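Local coordinates for restriction endonuclease AspBHI (Azoarcus sp., PDB 4OC8), which acts as a DNA modification-dependent restriction endonuclease, probably binding DNA that carries modified bases and cleaving it, at residues A[116-128]-A[133-145]. Sequence-based numbering, arbitrary orientation.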
loop_
_atom_site.group_PDB
_atom_site.type_symbol
_atom_site.label_atom_id
_atom_site.label_comp_id
_atom_site.label_asym_id
_atom_site.label_seq_id
_atom_site.Cartn_x
_atom_site.Cartn_y
_atom_site.Cartn_z
ATOM N N ARG A 116 -15.402 6.839 -28.196
ATOM C CA ARG A 116 -13.964 6.607 -28.229
ATOM C C ARG A 116 -13.370 6.675 -29.627
ATOM O O ARG A 116 -12.147 6.691 -29.790
ATOM C CB ARG A 116 -13.628 5.269 -27.587
ATOM C CG ARG A 116 -13.894 5.231 -26.103
ATOM C CD ARG A 116 -13.526 3.885 -25.535
ATOM N NE ARG A 116 -14.423 2.843 -26.014
ATOM C CZ ARG A 116 -15.430 2.347 -25.305
ATOM N NH1 ARG A 116 -15.659 2.795 -24.076
ATOM N NH2 ARG A 116 -16.198 1.396 -25.818
ATOM N N HIS A 117 -14.238 6.709 -30.634
ATOM C CA HIS A 117 -13.792 6.754 -32.021
ATOM C C HIS A 117 -13.195 8.114 -32.381
ATOM O O HIS A 117 -12.433 8.231 -33.342
ATOM C CB HIS A 117 -14.942 6.405 -32.965
ATOM C CG HIS A 117 -16.181 7.212 -32.735
ATOM N ND1 HIS A 117 -17.094 6.905 -31.751
ATOM C CD2 HIS A 117 -16.657 8.315 -33.364
ATOM C CE1 HIS A 117 -18.081 7.786 -31.779
ATOM N NE2 HIS A 117 -17.841 8.649 -32.748
ATOM N N LEU A 118 -13.537 9.136 -31.601
ATOM C CA LEU A 118 -13.010 10.480 -31.827
ATOM C C LEU A 118 -11.651 10.660 -31.164
ATOM O O LEU A 118 -10.867 11.524 -31.563
ATOM C CB LEU A 118 -13.979 11.533 -31.295
ATOM C CG LEU A 118 -15.421 11.408 -31.781
ATOM C CD1 LEU A 118 -16.306 12.399 -31.054
ATOM C CD2 LEU A 118 -15.492 11.612 -33.283
ATOM N N VAL A 119 -11.379 9.847 -30.151
ATOM C CA VAL A 119 -10.110 9.930 -29.443
ATOM C C VAL A 119 -8.950 9.541 -30.354
ATOM O O VAL A 119 -8.922 8.443 -30.907
ATOM C CB VAL A 119 -10.108 9.041 -28.192
ATOM C CG1 VAL A 119 -8.766 9.122 -27.490
ATOM C CG2 VAL A 119 -11.222 9.458 -27.255
ATOM N N PRO A 120 -7.989 10.457 -30.525
ATOM C CA PRO A 120 -6.832 10.185 -31.377
ATOM C C PRO A 120 -5.829 9.314 -30.650
ATOM O O PRO A 120 -5.754 9.375 -29.425
ATOM C CB PRO A 120 -6.236 11.575 -31.597
ATOM C CG PRO A 120 -6.605 12.331 -30.375
ATOM C CD PRO A 120 -7.960 11.819 -29.965
ATOM N N PRO A 121 -5.073 8.498 -31.394
ATOM C CA PRO A 121 -3.956 7.748 -30.815
ATOM C C PRO A 121 -2.969 8.684 -30.128
ATOM O O PRO A 121 -2.529 9.673 -30.719
ATOM C CB PRO A 121 -3.304 7.097 -32.039
ATOM C CG PRO A 121 -4.412 6.954 -33.009
ATOM C CD PRO A 121 -5.278 8.170 -32.815
ATOM N N ILE A 122 -2.638 8.376 -28.880
ATOM C CA ILE A 122 -1.694 9.171 -28.118
ATOM C C ILE A 122 -0.327 8.507 -28.143
ATOM O O ILE A 122 -0.158 7.405 -27.626
ATOM C CB ILE A 122 -2.164 9.343 -26.662
ATOM C CG1 ILE A 122 -3.453 10.168 -26.616
ATOM C CG2 ILE A 122 -1.083 10.002 -25.826
ATOM C CD1 ILE A 122 -4.665 9.399 -26.128
ATOM N N LEU A 123 0.643 9.180 -28.751
ATOM C CA LEU A 123 2.006 8.665 -28.818
ATOM C C LEU A 123 2.910 9.377 -27.821
ATOM O O LEU A 123 3.191 10.565 -27.968
ATOM C CB LEU A 123 2.577 8.827 -30.229
ATOM C CG LEU A 123 1.851 8.129 -31.385
ATOM C CD1 LEU A 123 2.587 8.389 -32.672
ATOM C CD2 LEU A 123 1.738 6.639 -31.134
ATOM N N VAL A 124 3.371 8.642 -26.816
ATOM C CA VAL A 124 4.218 9.198 -25.766
ATOM C C VAL A 124 5.709 9.130 -26.118
ATOM O O VAL A 124 6.219 8.079 -26.511
ATOM C CB VAL A 124 3.989 8.455 -24.437
ATOM C CG1 VAL A 124 4.796 9.091 -23.318
ATOM C CG2 VAL A 124 2.508 8.438 -24.093
ATOM N N PHE A 125 6.398 10.260 -25.980
ATOM C CA PHE A 125 7.848 10.309 -26.146
ATOM C C PHE A 125 8.478 11.000 -24.943
ATOM O O PHE A 125 7.864 11.878 -24.337
ATOM C CB PHE A 125 8.228 11.085 -27.408
ATOM C CG PHE A 125 7.889 10.384 -28.689
ATOM C CD1 PHE A 125 6.652 10.565 -29.287
ATOM C CD2 PHE A 125 8.817 9.562 -29.310
ATOM C CE1 PHE A 125 6.338 9.927 -30.478
ATOM C CE2 PHE A 125 8.511 8.922 -30.499
ATOM C CZ PHE A 125 7.270 9.106 -31.086
ATOM N N THR A 126 9.702 10.612 -24.596
ATOM C CA THR A 126 10.455 11.336 -23.571
ATOM C C THR A 126 11.809 11.770 -24.123
ATOM O O THR A 126 12.455 11.018 -24.836
ATOM C CB THR A 126 10.651 10.504 -22.280
ATOM O OG1 THR A 126 11.354 9.290 -22.580
ATOM C CG2 THR A 126 9.314 10.174 -21.648
ATOM N N THR A 127 12.241 12.982 -23.799
ATOM C CA THR A 127 13.502 13.490 -24.331
ATOM C C THR A 127 14.704 12.877 -23.626
ATOM O O THR A 127 14.750 12.826 -22.397
ATOM C CB THR A 127 13.601 15.016 -24.202
ATOM O OG1 THR A 127 13.718 15.369 -22.820
ATOM C CG2 THR A 127 12.374 15.684 -24.791
ATOM N N GLU A 128 15.669 12.407 -24.414
ATOM C CA GLU A 128 16.954 11.963 -23.883
ATOM C C GLU A 128 17.852 13.186 -23.702
ATOM O O GLU A 128 18.838 13.147 -22.961
ATOM C CB GLU A 128 17.615 10.947 -24.820
ATOM C CG GLU A 128 16.824 9.659 -25.024
ATOM C CD GLU A 128 16.719 8.830 -23.759
ATOM O OE1 GLU A 128 17.663 8.061 -23.472
ATOM O OE2 GLU A 128 15.691 8.949 -23.053
ATOM N N THR A 133 16.645 14.517 -29.285
ATOM C CA THR A 133 16.347 13.097 -29.456
ATOM C C THR A 133 15.186 12.675 -28.565
ATOM O O THR A 133 14.957 13.261 -27.507
ATOM C CB THR A 133 17.549 12.213 -29.093
ATOM O OG1 THR A 133 17.741 12.234 -27.676
ATOM C CG2 THR A 133 18.807 12.700 -29.774
ATOM N N PHE A 134 14.461 11.644 -28.990
ATOM C CA PHE A 134 13.298 11.185 -28.243
ATOM C C PHE A 134 13.247 9.670 -28.139
ATOM O O PHE A 134 13.437 8.969 -29.121
ATOM C CB PHE A 134 12.014 11.684 -28.901
ATOM C CG PHE A 134 11.934 13.175 -29.019
ATOM C CD1 PHE A 134 12.474 13.828 -30.112
ATOM C CD2 PHE A 134 11.311 13.926 -28.037
ATOM C CE1 PHE A 134 12.401 15.201 -30.223
ATOM C CE2 PHE A 134 11.230 15.300 -28.147
ATOM C CZ PHE A 134 11.777 15.938 -29.241
ATOM N N ARG A 135 12.984 9.173 -26.939
ATOM C CA ARG A 135 12.718 7.761 -26.730
ATOM C C ARG A 135 11.207 7.524 -26.737
ATOM O O ARG A 135 10.473 8.106 -25.929
ATOM C CB ARG A 135 13.326 7.291 -25.407
ATOM C CG ARG A 135 13.138 5.814 -25.122
ATOM C CD ARG A 135 13.735 5.438 -23.780
ATOM N NE ARG A 135 15.166 5.720 -23.734
ATOM C CZ ARG A 135 16.113 4.811 -23.933
ATOM N NH1 ARG A 135 15.783 3.551 -24.181
ATOM N NH2 ARG A 135 17.391 5.158 -23.874
ATOM N N PHE A 136 10.749 6.682 -27.661
ATOM C CA PHE A 136 9.337 6.331 -27.750
ATOM C C PHE A 136 8.946 5.443 -26.576
ATOM O O PHE A 136 9.553 4.397 -26.350
ATOM C CB PHE A 136 9.034 5.626 -29.073
ATOM C CG PHE A 136 7.598 5.205 -29.220
ATOM C CD1 PHE A 136 6.594 6.151 -29.358
ATOM C CD2 PHE A 136 7.251 3.866 -29.219
ATOM C CE1 PHE A 136 5.276 5.770 -29.487
ATOM C CE2 PHE A 136 5.931 3.479 -29.350
ATOM C CZ PHE A 136 4.944 4.434 -29.486
ATOM N N ARG A 137 7.932 5.866 -25.829
ATOM C CA ARG A 137 7.564 5.185 -24.593
ATOM C C ARG A 137 6.348 4.286 -24.750
ATOM O O ARG A 137 6.099 3.418 -23.912
ATOM C CB ARG A 137 7.333 6.194 -23.468
ATOM C CG ARG A 137 8.599 6.900 -23.011
ATOM C CD ARG A 137 9.772 5.941 -22.946
ATOM N NE ARG A 137 10.876 6.475 -22.158
ATOM C CZ ARG A 137 11.273 5.974 -20.992
ATOM N NH1 ARG A 137 10.661 4.914 -20.480
ATOM N NH2 ARG A 137 12.290 6.525 -20.342
ATOM N N GLY A 138 5.592 4.498 -25.818
ATOM C CA GLY A 138 4.446 3.657 -26.098
ATOM C C GLY A 138 3.224 4.372 -26.651
ATOM O O GLY A 138 3.194 5.596 -26.786
ATOM N N LEU A 139 2.210 3.581 -26.971
ATOM C CA LEU A 139 0.929 4.089 -27.425
ATOM C C LEU A 139 -0.000 4.054 -26.227
ATOM O O LEU A 139 -0.052 3.056 -25.509
ATOM C CB LEU A 139 0.391 3.204 -28.551
ATOM C CG LEU A 139 -1.112 3.219 -28.808
ATOM C CD1 LEU A 139 -1.511 4.423 -29.643
ATOM C CD2 LEU A 139 -1.540 1.926 -29.470
ATOM N N ALA A 140 -0.733 5.135 -25.998
ATOM C CA ALA A 140 -1.474 5.252 -24.750
ATOM C C ALA A 140 -2.948 5.587 -24.921
ATOM O O ALA A 140 -3.360 6.143 -25.936
ATOM C CB ALA A 140 -0.805 6.273 -23.841
ATOM N N VAL A 141 -3.730 5.243 -23.904
ATOM C CA VAL A 141 -5.145 5.590 -23.862
ATOM C C VAL A 141 -5.466 6.367 -22.582
ATOM O O VAL A 141 -4.769 6.225 -21.578
ATOM C CB VAL A 141 -6.034 4.334 -23.946
ATOM C CG1 VAL A 141 -5.829 3.636 -25.278
ATOM C CG2 VAL A 141 -5.735 3.394 -22.791
ATOM N N PRO A 142 -6.511 7.209 -22.620
ATOM C CA PRO A 142 -6.938 7.951 -21.431
ATOM C C PRO A 142 -7.424 7.027 -20.326
ATOM O O PRO A 142 -8.081 6.026 -20.605
ATOM C CB PRO A 142 -8.117 8.778 -21.944
ATOM C CG PRO A 142 -7.876 8.908 -23.402
ATOM C CD PRO A 142 -7.257 7.622 -23.821
ATOM N N GLY A 143 -7.100 7.365 -19.083
ATOM C CA GLY A 143 -7.587 6.618 -17.941
ATOM C C GLY A 143 -6.639 5.530 -17.484
ATOM O O GLY A 143 -5.512 5.410 -17.970
ATOM N N SER A 144 -7.104 4.744 -16.522
ATOM C CA SER A 144 -6.336 3.635 -15.980
ATOM C C SER A 144 -7.297 2.608 -15.397
ATOM O O SER A 144 -8.359 2.966 -14.887
ATOM C CB SER A 144 -5.372 4.126 -14.897
ATOM O OG SER A 144 -4.603 3.060 -14.362
ATOM N N PRO A 145 -6.932 1.323 -15.482
ATOM C CA PRO A 145 -7.721 0.264 -14.844
ATOM C C PRO A 145 -7.619 0.278 -13.312
ATOM O O PRO A 145 -8.367 -0.450 -12.668
ATOM C CB PRO A 145 -7.098 -1.020 -15.403
ATOM C CG PRO A 145 -5.726 -0.629 -15.821
ATOM C CD PRO A 145 -5.844 0.776 -16.311
#
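Phe136 lays CD1 over one face of the Phe125 ring, off toward the rim, with the two planes 58° apart and the centroids 5.1 Å apart; this oblique pair belongs to the hairpin made by strands 122-127 and 133-142. CG of Phe136 stands anti to its backbone N (chi1 179°), which puts the ring edge beside Leu123, whose CD2 lies 4.0 Å from Phe136 CE1. Across the sheet, Val124 CG2 rests on Ala140 CB at 4.0 Å, and Ile174 of strand 163-174 touches both. Val124 faces two residues at a beta bulge: its O accepts Arg137 N (2.9 Å), its N donates to Gly138 O (3.1 Å). Arg137 also crosses Thr126, and its NE donates to Thr126 OG1 at 2.9 Å, a buried, bent bond with OG1 tilted from the guanidinium plane. The backbone O of Arg137 accepts from Arg164 of the second subunit.

Toward the turn the packing gives way to partly exposed residues. Arg135 NH2 meets Glu128 OE1 at 2.9 Å, in the guanidinium plane but from above the carboxylate plane. Without the guanidinium of Arg135, as with an alanine here, the poorly ordered Glu128 would probably lose its charged mate and be freer to turn. The salt bridge has one firm bond and a weak second, from NE to OE2, so it probably holds this end less firmly than the buried backbone bonds hold the middle.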